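Local structure of agmatinase (4DZ4) at residues Leu83-Trp88 and Val308-Leu313; Arg74-Gln79 and Ile300-Ala305. The protein probably hydrolyses agmatine to putrescine and urea, as a manganese-dependent agmatinase of the arginase family that binds two metal ions per subunit. All coordinates share one frame; numbering follows the deposited sequence.

From the N terminus, the chain first passes through 74-79, on the last part of helix 69-76, and then through 83-88, in the loop leading on toward strand 98-103. More than 200 residues later, both segments find their partners on helix 300-323. Interaction 2 closes its long loop at the start of that helix (300-305), and interaction 1 closes a second one further along it (308-313). The segments alternate along the chain, so the two closures cross rather than nest, and their centres lie about 12 Å apart. Together they tie helix 69-76 and the loop beyond it to the last helix of the parallel-sheet fold, with the second subunit beside both contacts.

Interaction 1 of 2, residues Leu83-Trp88 and Val308-Leu313; sequences LNPYPW and VACDLL. With EDO (1,2-ethanediol), chain T; EDO (1,2-ethanediol), chain C.
P85 and C310 mark the closest backbone approach, 7.6 Å between their CA atoms, where the irregular loop 83-88 passes helix segment 308-313. The P85 ring turns its CG against C310 SG at 3.5 Å. With chi1 at 171° the sulfur swings away from its own backbone N and comes up against the proline ring. The polar half of the contact belongs to W88 and D311. The indole NE1 donates to D311 OD1 over 2.8 Å, nearly straight at 162°. OD1 lies close to the indole plane at the ring edge, whereas the N-H reaches that oxygen from above the carboxylate plane, the two planes being 53° apart. A water donates to the same OD1 at 2.7 Å and to the carbonyl oxygen Y86 O at 2.9 Å, thereby joining the loop backbone to the helix. OD1 thus accepts two bonds, while the other oxygen, OD2, forms a salt bridge with R276 of helix 268-276; together these hold the buried carboxylate from both oxygens and would be expected to stabilise its negative charge. A cis peptide bond links Y86 to P87, immediately ahead of W88, whose CB points toward the helix. Y86, whose CB points away from the helix, hydrogen-bonds through OH to D216 of the second subunit; two ethanediol molecules, probably from the crystallisation liquor, bind N84. Away from the manganese site, this contact packs the loop that follows helix 69-76, with its two prolines, against the side of the last helix of the arginase fold, at a place where subunits meet.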
ATOM      1  N   LEU B  83     -10.724  20.810  17.057  1.00 18.33           N
ATOM      2  CA  LEU B  83     -11.534  21.985  16.745  1.00 19.19           C
ATOM      3  C   LEU B  83     -12.988  21.700  17.103  1.00 18.83           C
ATOM      4  O   LEU B  83     -13.373  20.541  17.202  1.00 18.50           O
ATOM      5  CB  LEU B  83     -11.447  22.305  15.250  1.00 19.47           C
ATOM      6  CG  LEU B  83     -10.071  22.712  14.723  1.00 19.80           C
ATOM      7  CD1 LEU B  83     -10.146  22.757  13.200  1.00 20.45           C
ATOM      8  CD2 LEU B  83      -9.582  24.031  15.329  1.00 20.64           C
ATOM      9  N   ASN B  84     -13.787  22.756  17.324  1.00 19.28           N
ATOM     10  CA  ASN B  84     -15.230  22.563  17.452  1.00 18.73           C
ATOM     11  C   ASN B  84     -15.703  21.905  16.158  1.00 17.83           C
ATOM     12  O   ASN B  84     -15.296  22.349  15.073  1.00 17.83           O
ATOM     13  CB  ASN B  84     -15.971  23.887  17.620  1.00 19.74           C
ATOM     14  CG  ASN B  84     -15.649  24.593  18.930  1.00 20.70           C
ATOM     15  OD1 ASN B  84     -14.898  24.089  19.768  1.00 20.91           O
ATOM     16  ND2 ASN B  84     -16.225  25.773  19.105  1.00 21.10           N
ATOM     17  N   PRO B  85     -16.546  20.861  16.262  1.00 16.75           N
ATOM     18  CA  PRO B  85     -17.106  20.247  15.053  1.00 16.59           C
ATOM     19  C   PRO B  85     -17.828  21.257  14.164  1.00 16.87           C
ATOM     20  O   PRO B  85     -18.442  22.217  14.674  1.00 17.71           O
ATOM     21  CB  PRO B  85     -18.074  19.195  15.626  1.00 16.21           C
ATOM     22  CG  PRO B  85     -17.366  18.759  16.885  1.00 16.05           C
ATOM     23  CD  PRO B  85     -16.931  20.097  17.468  1.00 16.65           C
ATOM     24  N   TYR B  86     -17.710  21.057  12.847  1.00 16.35           N
ATOM     25  CA  TYR B  86     -18.314  21.920  11.856  1.00 16.90           C
ATOM     26  C   TYR B  86     -19.586  21.269  11.293  1.00 16.67           C
ATOM     27  O   TYR B  86     -19.583  20.065  11.066  1.00 16.45           O
ATOM     28  CB  TYR B  86     -17.317  22.173  10.724  1.00 16.83           C
ATOM     29  CG  TYR B  86     -17.751  23.297   9.829  1.00 17.43           C
ATOM     30  CD1 TYR B  86     -17.484  24.617  10.182  1.00 18.06           C
ATOM     31  CD2 TYR B  86     -18.460  23.043   8.652  1.00 17.44           C
ATOM     32  CE1 TYR B  86     -17.894  25.671   9.382  1.00 19.09           C
ATOM     33  CE2 TYR B  86     -18.880  24.082   7.842  1.00 18.38           C
ATOM     34  CZ  TYR B  86     -18.591  25.390   8.220  1.00 19.02           C
ATOM     35  OH  TYR B  86     -18.984  26.430   7.461  1.00 20.06           O
ATOM     36  N   PRO B  87     -20.670  22.048  11.041  1.00 17.34           N
ATOM     37  CA  PRO B  87     -20.861  23.486  11.155  1.00 18.19           C
ATOM     38  C   PRO B  87     -21.366  23.880  12.541  1.00 18.68           C
ATOM     39  O   PRO B  87     -21.639  25.053  12.769  1.00 19.78           O
ATOM     40  CB  PRO B  87     -21.962  23.766  10.118  1.00 18.73           C
ATOM     41  CG  PRO B  87     -22.804  22.526  10.149  1.00 18.13           C
ATOM     42  CD  PRO B  87     -21.862  21.389  10.451  1.00 17.36           C
ATOM     43  N   TRP B  88     -21.479  22.885  13.434  1.00 18.47           N
ATOM     44  CA  TRP B  88     -22.002  23.057  14.807  1.00 18.99           C
ATOM     45  C   TRP B  88     -21.444  24.242  15.553  1.00 19.71           C
ATOM     46  O   TRP B  88     -22.195  25.077  16.110  1.00 20.63           O
ATOM     47  CB  TRP B  88     -21.709  21.783  15.600  1.00 18.17           C
ATOM     48  CG  TRP B  88     -22.248  20.539  14.928  1.00 17.93           C
ATOM     49  CD1 TRP B  88     -21.537  19.557  14.213  1.00 17.19           C
ATOM     50  CD2 TRP B  88     -23.653  20.115  14.886  1.00 18.20           C
ATOM     51  NE1 TRP B  88     -22.396  18.576  13.749  1.00 17.29           N
ATOM     52  CE2 TRP B  88     -23.688  18.855  14.130  1.00 17.94           C
ATOM     53  CE3 TRP B  88     -24.843  20.642  15.380  1.00 19.34           C
ATOM     54  CZ2 TRP B  88     -24.882  18.169  13.901  1.00 18.42           C
ATOM     55  CZ3 TRP B  88     -26.038  19.940  15.148  1.00 19.39           C
ATOM     56  CH2 TRP B  88     -26.055  18.744  14.421  1.00 19.04           C
ATOM     57  N   VAL B 308     -19.000  10.592  11.122  1.00 10.00           N
ATOM     58  CA  VAL B 308     -20.396  10.159  11.402  1.00 10.21           C
ATOM     59  C   VAL B 308     -20.618  10.101  12.915  1.00 10.58           C
ATOM     60  O   VAL B 308     -21.586  10.661  13.431  1.00 11.19           O
ATOM     61  CB  VAL B 308     -20.756   8.831  10.699  1.00  9.72           C
ATOM     62  CG1 VAL B 308     -22.142   8.307  11.157  1.00 10.14           C
ATOM     63  CG2 VAL B 308     -20.703   9.042   9.181  1.00  9.74           C
ATOM     64  N   ALA B 309     -19.670   9.491  13.618  1.00 10.58           N
ATOM     65  CA  ALA B 309     -19.768   9.318  15.071  1.00 10.85           C
ATOM     66  C   ALA B 309     -19.755  10.687  15.746  1.00 11.76           C
ATOM     67  O   ALA B 309     -20.514  10.922  16.692  1.00 11.77           O
ATOM     68  CB  ALA B 309     -18.608   8.447  15.580  1.00 10.79           C
ATOM     69  N   CYS B 310     -18.945  11.602  15.221  1.00 12.10           N
ATOM     70  CA  CYS B 310     -18.833  12.930  15.813  1.00 12.38           C
ATOM     71  C   CYS B 310     -20.171  13.668  15.654  1.00 12.69           C
ATOM     72  O   CYS B 310     -20.699  14.255  16.613  1.00 12.98           O
ATOM     73  CB  CYS B 310     -17.684  13.716  15.159  1.00 12.49           C
ATOM     74  SG  CYS B 310     -17.616  15.468  15.651  1.00 13.94           S
ATOM     75  N   ASP B 311     -20.743  13.585  14.468  1.00 12.59           N
ATOM     76  CA  ASP B 311     -22.047  14.215  14.247  1.00 13.21           C
ATOM     77  C   ASP B 311     -23.165  13.623  15.093  1.00 13.41           C
ATOM     78  O   ASP B 311     -24.035  14.369  15.545  1.00 14.03           O
ATOM     79  CB  ASP B 311     -22.374  14.244  12.753  1.00 13.75           C
ATOM     80  CG  ASP B 311     -21.524  15.284  12.007  1.00 14.49           C
ATOM     81  OD1 ASP B 311     -21.190  16.327  12.608  1.00 15.67           O
ATOM     82  OD2 ASP B 311     -21.197  15.071  10.814  1.00 14.68           O
ATOM     83  N   LEU B 312     -23.131  12.309  15.333  1.00 12.50           N
ATOM     84  CA  LEU B 312     -24.071  11.680  16.271  1.00 12.44           C
ATOM     85  C   LEU B 312     -23.932  12.269  17.685  1.00 12.65           C
ATOM     86  O   LEU B 312     -24.943  12.592  18.332  1.00 13.05           O
ATOM     87  CB  LEU B 312     -23.913  10.139  16.276  1.00 11.80           C
ATOM     88  CG  LEU B 312     -24.343   9.491  14.942  1.00 11.80           C
ATOM     89  CD1 LEU B 312     -23.820   8.070  14.849  1.00 11.33           C
ATOM     90  CD2 LEU B 312     -25.871   9.514  14.809  1.00 11.97           C
ATOM     91  N   LEU B 313     -22.693  12.420  18.169  1.00 12.37           N
ATOM     92  CA  LEU B 313     -22.482  13.103  19.463  1.00 12.77           C
ATOM     93  C   LEU B 313     -23.087  14.513  19.467  1.00 13.82           C
ATOM     94  O   LEU B 313     -23.683  14.922  20.448  1.00 14.32           O
ATOM     95  CB  LEU B 313     -21.001  13.196  19.852  1.00 12.55           C
ATOM     96  CG  LEU B 313     -20.371  11.806  20.050  1.00 11.89           C
ATOM     97  CD1 LEU B 313     -18.887  11.929  20.378  1.00 12.24           C
ATOM     98  CD2 LEU B 313     -21.080  11.086  21.179  1.00 12.15           C
TER
HETATM   99  C1  EDO T 405     -12.291  22.142  20.264  1.00 28.22           C
HETATM  100  O1  EDO T 405     -13.635  21.653  20.415  1.00 26.47           O
HETATM  101  C2  EDO T 405     -11.403  21.625  21.379  1.00 30.31           C
HETATM  102  O2  EDO T 405     -11.831  22.315  22.564  1.00 34.84           O
HETATM  103  C1  EDO C 404     -12.571  27.450  18.154  1.00 33.93           C
HETATM  104  O1  EDO C 404     -12.213  28.405  17.129  1.00 33.34           O
HETATM  105  C2  EDO C 404     -12.162  26.015  17.780  1.00 34.23           C
HETATM  106  O2  EDO C 404     -12.900  25.552  16.632  1.00 30.32           O
HETATM  107  O   HOH W   1     -18.873  17.624  12.386  1.00 15.97           O

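Interaction 2 of 2, residues Arg74-Gln79 and Ile300-Ala305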
ATOM      1  N   ARG B  74     -11.016   5.124  16.322  1.00  8.57           N
ATOM      2  CA  ARG B  74     -10.357   5.931  17.342  1.00  9.41           C
ATOM      3  C   ARG B  74      -9.162   6.725  16.802  1.00  9.49           C
ATOM      4  O   ARG B  74      -9.071   7.938  17.018  1.00 10.68           O
ATOM      5  CB  ARG B  74      -9.934   5.080  18.545  1.00  8.96           C
ATOM      6  CG  ARG B  74     -11.118   4.586  19.346  1.00  8.96           C
ATOM      7  CD  ARG B  74     -10.617   3.701  20.466  1.00  9.22           C
ATOM      8  NE  ARG B  74     -11.711   3.251  21.355  1.00  9.28           N
ATOM      9  CZ  ARG B  74     -12.216   2.013  21.447  1.00  9.56           C
ATOM     10  NH1 ARG B  74     -11.725   0.973  20.745  1.00  9.03           N
ATOM     11  NH2 ARG B  74     -13.187   1.791  22.322  1.00  9.58           N
ATOM     12  N   ALA B  75      -8.250   6.043  16.097  1.00  9.51           N
ATOM     13  CA  ALA B  75      -7.080   6.711  15.529  1.00  9.60           C
ATOM     14  C   ALA B  75      -7.486   7.804  14.538  1.00  9.70           C
ATOM     15  O   ALA B  75      -6.831   8.841  14.461  1.00 10.10           O
ATOM     16  CB  ALA B  75      -6.141   5.703  14.858  1.00  9.12           C
ATOM     17  N   ALA B  76      -8.553   7.570  13.773  1.00  9.46           N
ATOM     18  CA  ALA B  76      -8.997   8.521  12.769  1.00  9.81           C
ATOM     19  C   ALA B  76      -9.735   9.724  13.338  1.00 10.33           C
ATOM     20  O   ALA B  76     -10.089  10.639  12.581  1.00 10.78           O
ATOM     21  CB  ALA B  76      -9.898   7.808  11.764  1.00  9.56           C
ATOM     22  N   SER B  77     -10.026   9.696  14.634  1.00  9.92           N
ATOM     23  CA  SER B  77     -10.825  10.759  15.255  1.00 10.58           C
ATOM     24  C   SER B  77      -9.962  11.922  15.802  1.00 11.08           C
ATOM     25  O   SER B  77     -10.507  12.888  16.326  1.00 11.41           O
ATOM     26  CB  SER B  77     -11.712  10.175  16.371  1.00 10.63           C
ATOM     27  OG  SER B  77     -10.915   9.830  17.513  1.00 10.98           O
ATOM     28  N   VAL B  78      -8.640  11.819  15.687  1.00 10.86           N
ATOM     29  CA  VAL B  78      -7.731  12.835  16.289  1.00 11.69           C
ATOM     30  C   VAL B  78      -7.966  14.264  15.826  1.00 12.47           C
ATOM     31  O   VAL B  78      -7.955  15.209  16.638  1.00 12.74           O
ATOM     32  CB  VAL B  78      -6.228  12.444  16.250  1.00 11.45           C
ATOM     33  CG1 VAL B  78      -6.009  11.164  17.042  1.00 11.32           C
ATOM     34  CG2 VAL B  78      -5.721  12.229  14.825  1.00 11.22           C
ATOM     35  N   GLN B  79      -8.189  14.464  14.532  1.00 12.25           N
ATOM     36  CA  GLN B  79      -8.394  15.823  14.069  1.00 13.40           C
ATOM     37  C   GLN B  79      -9.716  16.400  14.557  1.00 13.66           C
ATOM     38  O   GLN B  79      -9.812  17.581  14.828  1.00 14.13           O
ATOM     39  CB  GLN B  79      -8.389  15.867  12.552  1.00 13.48           C
ATOM     40  CG  GLN B  79      -7.029  15.708  11.929  1.00 13.75           C
ATOM     41  CD  GLN B  79      -7.178  15.735  10.421  1.00 13.75           C
ATOM     42  OE1 GLN B  79      -7.118  16.799   9.812  1.00 14.41           O
ATOM     43  NE2 GLN B  79      -7.442  14.567   9.824  1.00 12.87           N
ATOM     44  N   ILE B 300      -8.882   6.946   5.076  1.00  8.73           N
ATOM     45  CA  ILE B 300     -10.040   7.759   4.657  1.00  8.96           C
ATOM     46  C   ILE B 300     -11.383   7.144   5.102  1.00  8.89           C
ATOM     47  O   ILE B 300     -12.351   7.880   5.389  1.00  9.55           O
ATOM     48  CB  ILE B 300     -10.014   8.139   3.162  1.00  8.85           C
ATOM     49  CG1 ILE B 300     -10.358   6.919   2.259  1.00  8.96           C
ATOM     50  CG2 ILE B 300      -8.692   8.873   2.809  1.00  9.23           C
ATOM     51  CD1 ILE B 300     -10.552   7.264   0.789  1.00  9.53           C
ATOM     52  N   THR B 301     -11.448   5.813   5.153  1.00  8.65           N
ATOM     53  CA  THR B 301     -12.699   5.151   5.570  1.00  8.25           C
ATOM     54  C   THR B 301     -12.977   5.392   7.038  1.00  8.36           C
ATOM     55  O   THR B 301     -14.097   5.774   7.435  1.00  8.56           O
ATOM     56  CB  THR B 301     -12.653   3.641   5.346  1.00  8.00           C
ATOM     57  OG1 THR B 301     -12.254   3.383   3.984  1.00  7.83           O
ATOM     58  CG2 THR B 301     -14.043   3.011   5.601  1.00  7.80           C
ATOM     59  N   ALA B 302     -11.938   5.173   7.832  1.00  8.25           N
ATOM     60  CA  ALA B 302     -12.024   5.406   9.270  1.00  8.58           C
ATOM     61  C   ALA B 302     -12.315   6.881   9.595  1.00  9.10           C
ATOM     62  O   ALA B 302     -13.051   7.153  10.560  1.00  8.86           O
ATOM     63  CB  ALA B 302     -10.755   4.915   9.965  1.00  8.58           C
ATOM     64  N   ILE B 303     -11.738   7.801   8.805  1.00  8.77           N
ATOM     65  CA  ILE B 303     -11.973   9.229   8.987  1.00  8.97           C
ATOM     66  C   ILE B 303     -13.462   9.518   8.741  1.00  9.00           C
ATOM     67  O   ILE B 303     -14.114  10.176   9.570  1.00  8.78           O
ATOM     68  CB  ILE B 303     -11.066  10.071   8.055  1.00  9.12           C
ATOM     69  CG1 ILE B 303      -9.619  10.049   8.593  1.00  9.57           C
ATOM     70  CG2 ILE B 303     -11.602  11.512   8.001  1.00  9.41           C
ATOM     71  CD1 ILE B 303      -8.596  10.525   7.588  1.00 10.17           C
ATOM     72  N   ALA B 304     -14.009   8.979   7.653  1.00  8.97           N
ATOM     73  CA  ALA B 304     -15.427   9.206   7.394  1.00  9.18           C
ATOM     74  C   ALA B 304     -16.297   8.640   8.543  1.00  9.19           C
ATOM     75  O   ALA B 304     -17.253   9.292   8.972  1.00  9.77           O
ATOM     76  CB  ALA B 304     -15.841   8.643   6.041  1.00  8.86           C
ATOM     77  N   ALA B 305     -15.976   7.436   9.017  1.00  8.61           N
ATOM     78  CA  ALA B 305     -16.701   6.797  10.135  1.00  8.57           C
ATOM     79  C   ALA B 305     -16.630   7.661  11.396  1.00  8.60           C
ATOM     80  O   ALA B 305     -17.650   7.834  12.097  1.00  8.95           O
ATOM     81  CB  ALA B 305     -16.102   5.424  10.423  1.00  8.08           C
TER
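A76 touches A302 and I303 of helix segment 300-305, and segment 74-79 begins on helix 69-76. R74 begins the segment facing away from the partner helix, its guanidinium group held by salt bridges to D100 and D103. A76, the residue before S77, points its methyl group at the other helix. CB lies 3.4 Å from the carbonyl carbon of A302 and 3.5 Å from A302 CB, so methyl meets methyl beside the backbone. On the I303 side, chi1 of -74° places CG1 beside its own backbone N, 3.9 Å from A76 CB. S77 gives two bonds to the carbonyl oxygen of R74, one from the backbone N and one from the hydroxyl OG at 2.7 Å, which closes the turn from R74 to S77. Further on, Q79 starts out toward the same helix, but its NE2 bonds P261 O of the second subunit; I303 also packs against that proline. No hydrogen bond joins the two segments. With methyl groups alone at A76 and A302, the backbones come as close as 4.9 Å between A76 CA and I303 CA, so the buried junction rests on close apolar fit rather than on polar bonds.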